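Long-range contacts in chlamydomonas reinhardtii THB1 (Chlamydomonas reinhardtii, PDB 4XDI), which binds heme as a group I truncated hemoglobin, probably binds oxygen and may have thioredoxin peroxidase activity: residues L92-L97 / E113-V118; H88-V93 / A119-L124; S9-M14 / F56-F61; D25-R30 / D98-E103. All coordinates share one frame; numbering follows the deposited sequence.

Contact 1: L92-L97 / E113-V118. With HEM (protoporphyrin IX containing Fe), chain C.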
# COMPACT_ATOMS: atom_id res chain seq x y z
N LEU A 92 9.30 5.43 3.31
CA LEU A 92 9.02 6.29 2.16
C LEU A 92 7.64 5.98 1.59
O LEU A 92 6.89 6.87 1.22
CB LEU A 92 10.10 6.10 1.08
CG LEU A 92 11.52 6.59 1.42
CD1 LEU A 92 12.47 6.27 0.25
CD2 LEU A 92 11.50 8.14 1.70
N VAL A 93 7.33 4.69 1.48
CA VAL A 93 6.06 4.27 0.90
C VAL A 93 4.90 4.67 1.82
O VAL A 93 3.89 5.22 1.36
CB VAL A 93 6.05 2.75 0.63
CG1 VAL A 93 4.64 2.28 0.28
CG2 VAL A 93 7.01 2.42 -0.54
N ALA A 94 5.07 4.43 3.11
CA ALA A 94 4.03 4.86 4.06
C ALA A 94 3.80 6.38 3.93
O ALA A 94 2.66 6.85 3.88
CB ALA A 94 4.40 4.51 5.49
N ALA A 95 4.89 7.14 3.84
CA ALA A 95 4.77 8.60 3.76
C ALA A 95 4.11 9.04 2.46
O ALA A 95 3.43 10.08 2.43
CB ALA A 95 6.11 9.26 3.93
N HIS A 96 4.31 8.27 1.38
CA HIS A 96 3.62 8.62 0.13
C HIS A 96 2.10 8.42 0.23
O HIS A 96 1.34 9.14 -0.40
CB HIS A 96 4.15 7.82 -1.05
CG HIS A 96 5.50 8.26 -1.52
ND1 HIS A 96 5.75 9.56 -1.95
CD2 HIS A 96 6.67 7.58 -1.65
CE1 HIS A 96 7.02 9.65 -2.32
NE2 HIS A 96 7.60 8.47 -2.13
N LEU A 97 1.66 7.43 1.01
CA LEU A 97 0.21 7.27 1.17
C LEU A 97 -0.32 8.42 2.00
O LEU A 97 -1.36 8.99 1.72
CB LEU A 97 -0.14 5.93 1.82
CG LEU A 97 -1.68 5.79 1.94
CD1 LEU A 97 -2.32 5.90 0.55
CD2 LEU A 97 -2.04 4.50 2.56
N GLU A 113 -6.94 5.86 10.33
CA GLU A 113 -7.26 4.44 10.21
C GLU A 113 -6.49 3.81 9.04
O GLU A 113 -5.93 2.72 9.17
CB GLU A 113 -8.77 4.25 10.04
CG GLU A 113 -9.55 4.52 11.33
CD GLU A 113 -11.04 4.42 11.12
OE1 GLU A 113 -11.47 3.55 10.34
OE2 GLU A 113 -11.79 5.23 11.71
N ALA A 114 -6.43 4.50 7.90
CA ALA A 114 -5.67 3.98 6.75
C ALA A 114 -4.18 3.87 7.06
O ALA A 114 -3.54 2.89 6.70
CB ALA A 114 -5.87 4.86 5.53
N MET A 115 -3.62 4.87 7.72
CA MET A 115 -2.19 4.87 8.01
C MET A 115 -1.85 3.79 9.04
O MET A 115 -0.77 3.20 9.00
CB MET A 115 -1.73 6.25 8.50
CG MET A 115 -1.77 7.37 7.41
SD MET A 115 -1.07 6.86 5.81
CE MET A 115 0.58 6.41 6.33
N ALA A 116 -2.77 3.53 9.98
CA ALA A 116 -2.57 2.42 10.93
C ALA A 116 -2.55 1.08 10.20
O ALA A 116 -1.72 0.22 10.49
CB ALA A 116 -3.65 2.41 12.01
N ILE A 117 -3.43 0.91 9.22
CA ILE A 117 -3.45 -0.32 8.46
C ILE A 117 -2.15 -0.48 7.66
O ILE A 117 -1.52 -1.55 7.71
CB ILE A 117 -4.66 -0.38 7.53
CG1 ILE A 117 -5.95 -0.53 8.39
CG2 ILE A 117 -4.54 -1.58 6.59
CD1 ILE A 117 -7.23 -0.20 7.65
N VAL A 118 -1.69 0.57 6.98
CA VAL A 118 -0.37 0.50 6.29
C VAL A 118 0.72 0.06 7.24
O VAL A 118 1.52 -0.83 6.91
CB VAL A 118 0.02 1.85 5.68
CG1 VAL A 118 1.36 1.74 4.99
CG2 VAL A 118 -0.99 2.21 4.70
CHA HEM C . 5.33 -6.70 -4.94
CHB HEM C . 1.89 -5.58 -1.69
CHC HEM C . 4.98 -2.55 0.44
CHD HEM C . 7.79 -2.75 -3.46
C1A HEM C . 4.19 -6.73 -4.18
C2A HEM C . 3.15 -7.73 -4.24
C3A HEM C . 2.21 -7.41 -3.36
C4A HEM C . 2.62 -6.21 -2.67
CMA HEM C . 0.92 -8.23 -3.08
CAA HEM C . 3.12 -8.96 -5.19
CBA HEM C . 2.43 -8.56 -6.50
CGA HEM C . 2.18 -9.76 -7.40
O1A HEM C . 1.05 -10.30 -7.36
O2A HEM C . 3.10 -10.15 -8.18
C1B HEM C . 2.40 -4.64 -0.83
C2B HEM C . 1.71 -4.02 0.27
C3B HEM C . 2.59 -3.17 0.86
C4B HEM C . 3.84 -3.23 0.12
CMB HEM C . 0.22 -4.31 0.65
CAB HEM C . 2.42 -2.23 2.07
CBB HEM C . 1.26 -2.05 2.72
C1C HEM C . 6.02 -2.35 -0.43
C2C HEM C . 7.14 -1.47 -0.21
C3C HEM C . 7.95 -1.53 -1.29
C4C HEM C . 7.33 -2.44 -2.22
CMC HEM C . 7.40 -0.66 1.07
CAC HEM C . 9.25 -0.73 -1.48
CBC HEM C . 10.27 -1.16 -2.26
C1D HEM C . 7.39 -3.82 -4.22
C2D HEM C . 8.02 -4.18 -5.47
C3D HEM C . 7.25 -5.42 -5.93
C4D HEM C . 6.24 -5.66 -4.92
CMD HEM C . 9.21 -3.49 -6.16
CAD HEM C . 7.49 -6.26 -7.19
CBD HEM C . 8.47 -7.35 -6.80
CGD HEM C . 8.63 -8.26 -7.99
O1D HEM C . 9.20 -7.81 -9.02
O2D HEM C . 8.18 -9.40 -7.91
NA HEM C . 3.85 -5.80 -3.21
NB HEM C . 3.69 -4.16 -0.88
NC HEM C . 6.16 -2.95 -1.67
ND HEM C . 6.36 -4.69 -3.95
FE HEM C . 5.04 -4.39 -2.41

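Contact 2: H88-V93 / A119-L124. With HEM (protoporphyrin IX containing Fe), chain C.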
# COMPACT_ATOMS: atom_id res chain seq x y z
N HIS A 88 13.76 1.74 5.45
CA HIS A 88 13.67 3.10 4.92
C HIS A 88 12.70 3.15 3.74
O HIS A 88 11.90 4.05 3.65
CB HIS A 88 15.04 3.62 4.49
CG HIS A 88 14.99 5.01 3.92
ND1 HIS A 88 14.46 6.07 4.61
CD2 HIS A 88 15.38 5.49 2.72
CE1 HIS A 88 14.53 7.16 3.86
NE2 HIS A 88 15.09 6.83 2.71
N HIS A 89 12.77 2.17 2.84
CA HIS A 89 11.84 2.14 1.72
C HIS A 89 10.40 2.03 2.21
O HIS A 89 9.49 2.60 1.60
CB HIS A 89 12.13 0.98 0.81
CG HIS A 89 13.52 1.01 0.24
ND1 HIS A 89 14.46 0.05 0.52
CD2 HIS A 89 14.13 1.91 -0.56
CE1 HIS A 89 15.59 0.33 -0.11
NE2 HIS A 89 15.42 1.46 -0.78
N PHE A 90 10.19 1.27 3.28
CA PHE A 90 8.84 1.19 3.85
C PHE A 90 8.41 2.56 4.35
O PHE A 90 7.27 2.98 4.11
CB PHE A 90 8.78 0.14 4.99
CG PHE A 90 7.37 -0.13 5.45
CD1 PHE A 90 6.77 0.68 6.39
CD2 PHE A 90 6.64 -1.17 4.91
CE1 PHE A 90 5.44 0.47 6.81
CE2 PHE A 90 5.32 -1.40 5.33
CZ PHE A 90 4.73 -0.57 6.27
N ASP A 91 9.30 3.25 5.06
CA ASP A 91 8.97 4.59 5.56
C ASP A 91 8.58 5.53 4.43
O ASP A 91 7.67 6.34 4.58
CB ASP A 91 10.14 5.18 6.35
CG ASP A 91 10.39 4.46 7.67
OD1 ASP A 91 9.61 3.53 7.98
OD2 ASP A 91 11.36 4.81 8.37
N LEU A 92 9.30 5.43 3.31
CA LEU A 92 9.02 6.29 2.16
C LEU A 92 7.64 5.98 1.59
O LEU A 92 6.89 6.87 1.22
CB LEU A 92 10.10 6.10 1.08
CG LEU A 92 11.52 6.59 1.42
CD1 LEU A 92 12.47 6.27 0.25
CD2 LEU A 92 11.50 8.14 1.70
N VAL A 93 7.33 4.69 1.48
CA VAL A 93 6.06 4.27 0.90
C VAL A 93 4.90 4.67 1.82
O VAL A 93 3.89 5.22 1.36
CB VAL A 93 6.05 2.75 0.63
CG1 VAL A 93 4.64 2.28 0.28
CG2 VAL A 93 7.01 2.42 -0.54
N ALA A 119 0.74 0.64 8.44
CA ALA A 119 1.79 0.31 9.39
C ALA A 119 1.77 -1.19 9.75
O ALA A 119 2.83 -1.78 9.99
CB ALA A 119 1.65 1.17 10.64
N SER A 120 0.58 -1.80 9.76
CA SER A 120 0.46 -3.23 10.11
C SER A 120 1.18 -4.14 9.10
O SER A 120 1.47 -5.30 9.40
CB SER A 120 -1.02 -3.64 10.22
OG SER A 120 -1.64 -3.76 8.94
N ALA A 121 1.47 -3.61 7.92
CA ALA A 121 2.19 -4.39 6.91
C ALA A 121 3.66 -4.58 7.25
O ALA A 121 4.27 -5.54 6.77
CB ALA A 121 2.05 -3.74 5.53
N ARG A 122 4.23 -3.70 8.08
CA ARG A 122 5.69 -3.72 8.28
C ARG A 122 6.20 -5.08 8.81
O ARG A 122 7.11 -5.65 8.22
CB ARG A 122 6.16 -2.60 9.22
CG ARG A 122 7.71 -2.46 9.23
CD ARG A 122 8.20 -1.53 10.33
NE ARG A 122 7.71 -0.15 10.18
CZ ARG A 122 8.34 0.79 9.48
NH1 ARG A 122 9.47 0.51 8.85
NH2 ARG A 122 7.84 2.02 9.41
N PRO A 123 5.60 -5.60 9.91
CA PRO A 123 6.07 -6.92 10.37
C PRO A 123 5.72 -8.05 9.41
O PRO A 123 6.34 -9.10 9.48
CB PRO A 123 5.35 -7.10 11.72
CG PRO A 123 4.17 -6.17 11.67
CD PRO A 123 4.62 -5.00 10.84
N LEU A 124 4.76 -7.85 8.51
CA LEU A 124 4.43 -8.92 7.58
C LEU A 124 5.51 -9.01 6.50
O LEU A 124 5.77 -10.07 5.95
CB LEU A 124 3.06 -8.69 6.94
CG LEU A 124 1.86 -8.79 7.91
CD1 LEU A 124 0.55 -8.63 7.15
CD2 LEU A 124 1.87 -10.09 8.69
CHA HEM C . 5.33 -6.70 -4.94
CHB HEM C . 1.89 -5.58 -1.69
CHC HEM C . 4.98 -2.55 0.44
CHD HEM C . 7.79 -2.75 -3.46
C1A HEM C . 4.19 -6.73 -4.18
C2A HEM C . 3.15 -7.73 -4.24
C3A HEM C . 2.21 -7.41 -3.36
C4A HEM C . 2.62 -6.21 -2.67
CMA HEM C . 0.92 -8.23 -3.08
CAA HEM C . 3.12 -8.96 -5.19
CBA HEM C . 2.43 -8.56 -6.50
CGA HEM C . 2.18 -9.76 -7.40
O1A HEM C . 1.05 -10.30 -7.36
O2A HEM C . 3.10 -10.15 -8.18
C1B HEM C . 2.40 -4.64 -0.83
C2B HEM C . 1.71 -4.02 0.27
C3B HEM C . 2.59 -3.17 0.86
C4B HEM C . 3.84 -3.23 0.12
CMB HEM C . 0.22 -4.31 0.65
CAB HEM C . 2.42 -2.23 2.07
CBB HEM C . 1.26 -2.05 2.72
C1C HEM C . 6.02 -2.35 -0.43
C2C HEM C . 7.14 -1.47 -0.21
C3C HEM C . 7.95 -1.53 -1.29
C4C HEM C . 7.33 -2.44 -2.22
CMC HEM C . 7.40 -0.66 1.07
CAC HEM C . 9.25 -0.73 -1.48
CBC HEM C . 10.27 -1.16 -2.26
C1D HEM C . 7.39 -3.82 -4.22
C2D HEM C . 8.02 -4.18 -5.47
C3D HEM C . 7.25 -5.42 -5.93
C4D HEM C . 6.24 -5.66 -4.92
CMD HEM C . 9.21 -3.49 -6.16
CAD HEM C . 7.49 -6.26 -7.19
CBD HEM C . 8.47 -7.35 -6.80
CGD HEM C . 8.63 -8.26 -7.99
O1D HEM C . 9.20 -7.81 -9.02
O2D HEM C . 8.18 -9.40 -7.91
NA HEM C . 3.85 -5.80 -3.21
NB HEM C . 3.69 -4.16 -0.88
NC HEM C . 6.16 -2.95 -1.67
ND HEM C . 6.36 -4.69 -3.95
FE HEM C . 5.04 -4.39 -2.41

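Contact 3: S9-M14 / F56-F61. With HEM (protoporphyrin IX containing Fe), chain C.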
# COMPACT_ATOMS: atom_id res chain seq x y z
N SER A 9 -14.62 -2.21 6.27
CA SER A 9 -14.33 -1.74 4.91
C SER A 9 -14.28 -0.22 4.90
O SER A 9 -15.19 0.44 5.40
CB SER A 9 -15.40 -2.25 3.93
OG SER A 9 -15.16 -1.83 2.59
N LEU A 10 -13.21 0.33 4.35
CA LEU A 10 -13.10 1.79 4.28
C LEU A 10 -13.59 2.34 2.96
O LEU A 10 -13.47 3.54 2.70
CB LEU A 10 -11.65 2.25 4.51
CG LEU A 10 -10.95 1.90 5.83
CD1 LEU A 10 -9.59 2.60 5.85
CD2 LEU A 10 -11.76 2.31 7.04
N TYR A 11 -14.13 1.47 2.11
CA TYR A 11 -14.46 1.93 0.76
C TYR A 11 -15.53 3.02 0.77
O TYR A 11 -15.39 4.04 0.09
CB TYR A 11 -14.95 0.78 -0.11
CG TYR A 11 -13.87 -0.09 -0.70
CD1 TYR A 11 -12.62 -0.19 -0.11
CD2 TYR A 11 -14.11 -0.82 -1.85
CE1 TYR A 11 -11.62 -1.03 -0.66
CE2 TYR A 11 -13.15 -1.63 -2.40
CZ TYR A 11 -11.91 -1.74 -1.81
OH TYR A 11 -10.99 -2.57 -2.40
N SER A 12 -16.60 2.80 1.54
CA SER A 12 -17.72 3.74 1.55
C SER A 12 -17.27 5.11 2.03
O SER A 12 -17.59 6.10 1.41
CB SER A 12 -18.87 3.25 2.44
OG SER A 12 -19.98 4.14 2.33
N ARG A 13 -16.52 5.15 3.13
CA ARG A 13 -16.06 6.41 3.69
C ARG A 13 -15.05 7.13 2.78
O ARG A 13 -14.94 8.35 2.81
CB ARG A 13 -15.46 6.17 5.07
CG ARG A 13 -16.52 5.81 6.13
CD ARG A 13 -15.88 5.12 7.33
NE ARG A 13 -14.98 6.01 8.06
CZ ARG A 13 -14.10 5.58 8.96
NH1 ARG A 13 -14.00 4.28 9.23
NH2 ARG A 13 -13.32 6.44 9.59
N MET A 14 -14.34 6.36 1.96
CA MET A 14 -13.40 6.95 1.00
C MET A 14 -14.14 7.50 -0.21
O MET A 14 -13.55 8.12 -1.06
CB MET A 14 -12.36 5.91 0.55
CG MET A 14 -11.23 5.70 1.53
SD MET A 14 -10.11 7.12 1.63
CE MET A 14 -9.40 7.17 -0.04
N PHE A 56 -2.78 -3.20 -2.75
CA PHE A 56 -2.83 -1.96 -1.96
C PHE A 56 -4.28 -1.58 -1.63
O PHE A 56 -4.59 -1.26 -0.48
CB PHE A 56 -2.18 -0.79 -2.71
CG PHE A 56 -0.68 -0.68 -2.54
CD1 PHE A 56 -0.08 -0.90 -1.31
CD2 PHE A 56 0.12 -0.29 -3.62
CE1 PHE A 56 1.32 -0.77 -1.16
CE2 PHE A 56 1.52 -0.15 -3.47
CZ PHE A 56 2.11 -0.39 -2.24
N MET A 57 -5.14 -1.59 -2.64
CA MET A 57 -6.53 -1.20 -2.46
C MET A 57 -7.17 -2.06 -1.36
O MET A 57 -7.80 -1.55 -0.43
CB MET A 57 -7.33 -1.38 -3.75
CG MET A 57 -7.08 -0.31 -4.82
SD MET A 57 -8.23 -0.52 -6.19
CE MET A 57 -9.74 -0.69 -5.27
N THR A 58 -7.03 -3.37 -1.52
CA THR A 58 -7.78 -4.29 -0.65
C THR A 58 -7.13 -4.43 0.73
O THR A 58 -7.84 -4.53 1.75
CB THR A 58 -7.93 -5.68 -1.31
OG1 THR A 58 -6.65 -6.25 -1.58
CG2 THR A 58 -8.73 -5.55 -2.60
N TYR A 59 -5.80 -4.45 0.77
CA TYR A 59 -5.12 -4.51 2.06
C TYR A 59 -5.38 -3.27 2.90
O TYR A 59 -5.70 -3.35 4.08
CB TYR A 59 -3.60 -4.66 1.89
CG TYR A 59 -2.92 -4.91 3.22
CD1 TYR A 59 -2.53 -3.85 4.04
CD2 TYR A 59 -2.71 -6.20 3.68
CE1 TYR A 59 -1.93 -4.07 5.25
CE2 TYR A 59 -2.11 -6.44 4.90
CZ TYR A 59 -1.72 -5.37 5.68
OH TYR A 59 -1.12 -5.61 6.89
N VAL A 60 -5.21 -2.10 2.29
CA VAL A 60 -5.30 -0.86 3.06
C VAL A 60 -6.75 -0.46 3.31
O VAL A 60 -7.10 -0.06 4.42
CB VAL A 60 -4.53 0.32 2.37
CG1 VAL A 60 -4.77 1.61 3.13
CG2 VAL A 60 -3.06 0.01 2.34
N PHE A 61 -7.61 -0.56 2.30
CA PHE A 61 -8.99 -0.04 2.45
C PHE A 61 -10.11 -1.09 2.52
O PHE A 61 -11.27 -0.74 2.80
CB PHE A 61 -9.29 0.93 1.31
CG PHE A 61 -8.30 2.07 1.22
CD1 PHE A 61 -8.48 3.22 1.97
CD2 PHE A 61 -7.19 1.96 0.39
CE1 PHE A 61 -7.56 4.26 1.89
CE2 PHE A 61 -6.26 2.99 0.31
CZ PHE A 61 -6.46 4.15 1.05
CHA HEM C . 5.33 -6.70 -4.94
CHB HEM C . 1.89 -5.58 -1.69
CHC HEM C . 4.98 -2.55 0.44
CHD HEM C . 7.79 -2.75 -3.46
C1A HEM C . 4.19 -6.73 -4.18
C2A HEM C . 3.15 -7.73 -4.24
C3A HEM C . 2.21 -7.41 -3.36
C4A HEM C . 2.62 -6.21 -2.67
CMA HEM C . 0.92 -8.23 -3.08
CAA HEM C . 3.12 -8.96 -5.19
CBA HEM C . 2.43 -8.56 -6.50
CGA HEM C . 2.18 -9.76 -7.40
O1A HEM C . 1.05 -10.30 -7.36
O2A HEM C . 3.10 -10.15 -8.18
C1B HEM C . 2.40 -4.64 -0.83
C2B HEM C . 1.71 -4.02 0.27
C3B HEM C . 2.59 -3.17 0.86
C4B HEM C . 3.84 -3.23 0.12
CMB HEM C . 0.22 -4.31 0.65
CAB HEM C . 2.42 -2.23 2.07
CBB HEM C . 1.26 -2.05 2.72
C1C HEM C . 6.02 -2.35 -0.43
C2C HEM C . 7.14 -1.47 -0.21
C3C HEM C . 7.95 -1.53 -1.29
C4C HEM C . 7.33 -2.44 -2.22
CMC HEM C . 7.40 -0.66 1.07
CAC HEM C . 9.25 -0.73 -1.48
CBC HEM C . 10.27 -1.16 -2.26
C1D HEM C . 7.39 -3.82 -4.22
C2D HEM C . 8.02 -4.18 -5.47
C3D HEM C . 7.25 -5.42 -5.93
C4D HEM C . 6.24 -5.66 -4.92
CMD HEM C . 9.21 -3.49 -6.16
CAD HEM C . 7.49 -6.26 -7.19
CBD HEM C . 8.47 -7.35 -6.80
CGD HEM C . 8.63 -8.26 -7.99
O1D HEM C . 9.20 -7.81 -9.02
O2D HEM C . 8.18 -9.40 -7.91
NA HEM C . 3.85 -5.80 -3.21
NB HEM C . 3.69 -4.16 -0.88
NC HEM C . 6.16 -2.95 -1.67
ND HEM C . 6.36 -4.69 -3.95
FE HEM C . 5.04 -4.39 -2.41

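Contact 4: D25-R30 / D98-E103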
# COMPACT_ATOMS: atom_id res chain seq x y z
N ASP A 25 -4.10 4.89 -7.28
CA ASP A 25 -3.37 5.30 -8.50
C ASP A 25 -2.39 6.43 -8.20
O ASP A 25 -1.21 6.38 -8.59
CB ASP A 25 -4.32 5.77 -9.61
CG ASP A 25 -5.05 4.63 -10.30
OD1 ASP A 25 -4.59 3.47 -10.22
OD2 ASP A 25 -6.08 4.91 -10.96
N VAL A 26 -2.89 7.46 -7.52
CA VAL A 26 -2.08 8.65 -7.22
C VAL A 26 -0.90 8.25 -6.33
O VAL A 26 0.23 8.67 -6.53
CB VAL A 26 -2.91 9.73 -6.51
CG1 VAL A 26 -1.99 10.86 -6.02
CG2 VAL A 26 -4.04 10.26 -7.44
N PHE A 27 -1.21 7.43 -5.34
CA PHE A 27 -0.23 6.88 -4.42
C PHE A 27 0.86 6.08 -5.14
O PHE A 27 2.05 6.26 -4.87
CB PHE A 27 -0.98 6.01 -3.40
CG PHE A 27 -0.12 5.08 -2.56
CD1 PHE A 27 0.97 5.55 -1.84
CD2 PHE A 27 -0.47 3.75 -2.43
CE1 PHE A 27 1.70 4.70 -1.02
CE2 PHE A 27 0.26 2.87 -1.61
CZ PHE A 27 1.35 3.35 -0.90
N TYR A 28 0.45 5.19 -6.03
CA TYR A 28 1.39 4.34 -6.76
C TYR A 28 2.28 5.17 -7.66
O TYR A 28 3.46 4.86 -7.86
CB TYR A 28 0.64 3.29 -7.59
CG TYR A 28 1.49 2.09 -8.00
CD1 TYR A 28 2.23 2.11 -9.17
CD2 TYR A 28 1.51 0.93 -7.23
CE1 TYR A 28 3.01 1.01 -9.57
CE2 TYR A 28 2.27 -0.17 -7.60
CZ TYR A 28 3.02 -0.13 -8.77
OH TYR A 28 3.78 -1.22 -9.15
N GLU A 29 1.70 6.22 -8.24
CA GLU A 29 2.44 7.11 -9.12
C GLU A 29 3.53 7.81 -8.32
O GLU A 29 4.65 7.97 -8.79
CB GLU A 29 1.51 8.12 -9.80
CG GLU A 29 0.65 7.48 -10.89
CD GLU A 29 -0.59 8.29 -11.25
OE1 GLU A 29 -0.69 9.46 -10.82
OE2 GLU A 29 -1.47 7.75 -11.96
N ARG A 30 3.21 8.19 -7.08
CA ARG A 30 4.20 8.81 -6.19
C ARG A 30 5.36 7.87 -5.86
O ARG A 30 6.53 8.27 -5.81
CB ARG A 30 3.54 9.22 -4.89
CG ARG A 30 2.61 10.43 -5.05
CD ARG A 30 2.07 10.83 -3.70
NE ARG A 30 3.16 11.31 -2.87
CZ ARG A 30 3.43 12.59 -2.69
NH1 ARG A 30 2.63 13.50 -3.24
NH2 ARG A 30 4.46 12.96 -1.94
N ASP A 98 0.42 8.77 3.04
CA ASP A 98 0.02 9.88 3.89
C ASP A 98 -0.15 11.17 3.05
O ASP A 98 -1.18 11.87 3.12
CB ASP A 98 1.04 10.06 5.01
CG ASP A 98 0.53 10.95 6.13
OD1 ASP A 98 0.08 12.07 5.84
OD2 ASP A 98 0.57 10.54 7.30
N SER A 99 0.87 11.47 2.24
CA SER A 99 0.82 12.62 1.35
C SER A 99 -0.37 12.57 0.40
O SER A 99 -1.04 13.58 0.19
CB SER A 99 2.12 12.72 0.52
OG SER A 99 3.21 13.00 1.36
N THR A 100 -0.64 11.39 -0.16
CA THR A 100 -1.76 11.22 -1.09
C THR A 100 -3.10 11.52 -0.43
O THR A 100 -3.94 12.25 -0.97
CB THR A 100 -1.80 9.79 -1.62
OG1 THR A 100 -0.57 9.52 -2.33
CG2 THR A 100 -2.99 9.61 -2.56
N LEU A 101 -3.29 10.94 0.75
CA LEU A 101 -4.55 11.13 1.47
C LEU A 101 -4.70 12.59 1.87
O LEU A 101 -5.79 13.16 1.78
CB LEU A 101 -4.60 10.20 2.69
CG LEU A 101 -4.57 8.72 2.32
CD1 LEU A 101 -4.61 7.81 3.56
CD2 LEU A 101 -5.75 8.42 1.41
N GLN A 102 -3.61 13.19 2.34
CA GLN A 102 -3.63 14.58 2.77
C GLN A 102 -3.99 15.50 1.60
O GLN A 102 -4.80 16.43 1.73
CB GLN A 102 -2.28 14.96 3.36
CG GLN A 102 -2.21 16.40 3.87
CD GLN A 102 -0.78 16.84 4.14
OE1 GLN A 102 0.16 16.04 4.10
NE2 GLN A 102 -0.60 18.14 4.41
N GLU A 103 -3.41 15.21 0.44
CA GLU A 103 -3.63 16.01 -0.76
C GLU A 103 -5.06 15.85 -1.27
O GLU A 103 -5.62 16.78 -1.84
CB GLU A 103 -2.62 15.62 -1.85
CG GLU A 103 -2.69 16.52 -3.07
CD GLU A 103 -2.56 18.01 -2.72
OE1 GLU A 103 -1.73 18.35 -1.84
OE2 GLU A 103 -3.28 18.83 -3.31
O HOH W 1 5.93 11.79 0.75

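Contact 1: L92-L97 / E113-V118
Two bends, at chi2 (-45°) and chi3 (-58°), fold the Met115 chain back so that its sulfur and methyl reach helix 87-104, while Leu97 sets CG trans to its own backbone N (chi1 -178°) and meets it. SD of Met115 lies 4.1 Å from CG of Leu97, the two side chains running past one another in opposite senses, and CE of Met115 ends 3.2 Å from the carbonyl O of Ala94. In the 2-on-2 globin sandwich of truncated hemoglobins these are the G and H helices, nearly antiparallel, with short-segment axes 10.3 Å apart. CB of Ala94 rests 4.1 Å from CG1 of Val118, the other methyl of which, CG2, is pressed to 3.3 Å from CD2 of Leu97, tighter than ordinary van der Waals contact. No hydrogen bond links the segments. Val60 of helix 46-61 touches both Leu97 and Val118; one turn before Leu97, Val93 turns CG2 to the heme methyl CMC at 3.5 Å.

Contact 2: H88-V93 / A119-L124
At the heme-side end of the G-H helix pair, near the junction of helices 108-120 and 122-126, Phe90 and Arg122 lie against each other. CB of Arg122 makes a CH-pi contact over one face of the Phe90 ring, 4.0 Å from its centroid. The arginine chain then bends at chi3 (-62°), bringing its guanidinium centre over CD1 of Phe90, with CZ 3.5 Å from that atom and the two planes 53° apart. Beyond the ring, NH2 of Arg122 donates to OD1 of Asp91 at 2.7 Å, almost within the guanidinium plane; NH1 adds a weak bond to the same oxygen, completing a salt bridge at the exposed border. This part of the globin fold lines the heme pocket: CB of Ala121 touches the vinyl carbon CBB of the heme at 3.4 Å, and CA of Phe90 lies 3.6 Å from the methyl CMC. CB of Ala121 also meets the edge of the Phe90 ring, near its plane. NH1 of Arg122 has a further partner in ND1 of His87.

Contact 3: S9-M14 / F56-F61
Leu10 N donates to Phe61 O at 2.7 Å, the one hydrogen bond between the segments, with an N-H...O angle of 156° and the donor tilted 21° from the carbonyl plane. The same oxygen lies 3.3 Å from CD1 of Tyr11, obliquely to that ring, and CE1 of Tyr11 packs 3.6 Å from CB of Phe61. At the far end of the tyrosine, OH is 3.7 Å from CE of Met57 and equally far from CG2 of Thr58, so the ring spans about a turn of helix 46-61. The Phe61 ring itself receives Met14: CG comes to 3.7 Å from CD1 of Phe61, and bends at chi2 and chi3 curl the thioether along the ring, making an oblique Met-aromatic contact. CD1 of Leu10 lies 4.1 Å from CD1 of Phe61. The contact thus seats the chain leading into helix 17-33 on the C-terminal end of the E helix of the truncated globin fold, whose earlier turns carry the heme-binding Lys48, Arg51 and Lys52. In the next shell, Val20 of helix 17-33 touches both Met14 and Phe61. OG1 of Thr58 is hydrogen-bonded to Val54 O and Glu68 N, and Arg13 forms a salt bridge with Glu113. Toward the cofactor, CE1 of Phe56 reaches C3B of the heme at 3.4 Å.

Contact 4: D25-R30 / D98-E103
Arg30 runs from helix 17-33 across to Ser99 and Thr100. Its CB points toward helix 87-104, and an extended chi2 (-176°) carries the chain out to CD, which passes 3.3 Å from OG1 of Thr100. A bend at chi3 (66°) then turns the guanidinium so that one face lies on CB of Ser99: NE is hydrogen-bonded to ND1 of His96, CZ is 3.5 Å from Ser99 CB, and NH2 is 3.4 Å from the same carbon. NH2 also donates to a water at 3.3 Å that is hydrogen-bonded to OG of Ser99, joining the residues through solvent; this OG is also hydrogen-bonded to Ala95 O. Alongside, CG2 of Thr100 packs 3.8 Å from CG1 of Val26, while OG1 of Thr100, hydrogen-bonded to His96 O, sits 3.4 Å from CA of Phe27. The ring of Phe27 meets Phe56 edge-to-face near the heme. The short-segment axes pass 9.2 Å apart at 137°, an oblique crossing of the B and G helices of the truncated globin fold.

Overall arrangement
All four contacts are partly buried, and they differ in how much polar chemistry they use. Contact 1, nearest the centre of the chain, is purely apolar packing; contact 2 continues along the pair to helix 122-126 and adds a salt bridge at its exposed border. Both touch the heme and share Leu92 and Val93. Contact 4 uses the following turns of helix 87-104 against helix 17-33, its segments bridged by a water, while Arg30 probably hydrogen-bonds His96 of contact 1. Contact 3, across the chain's centre from contact 2, joins a loop to a helix through a backbone hydrogen bond and broad aromatic and thioether packing. Tyr59 OH with Ser120 OG ties contacts 3 and 2, and Phe27 with Phe56 ties 4 and 3.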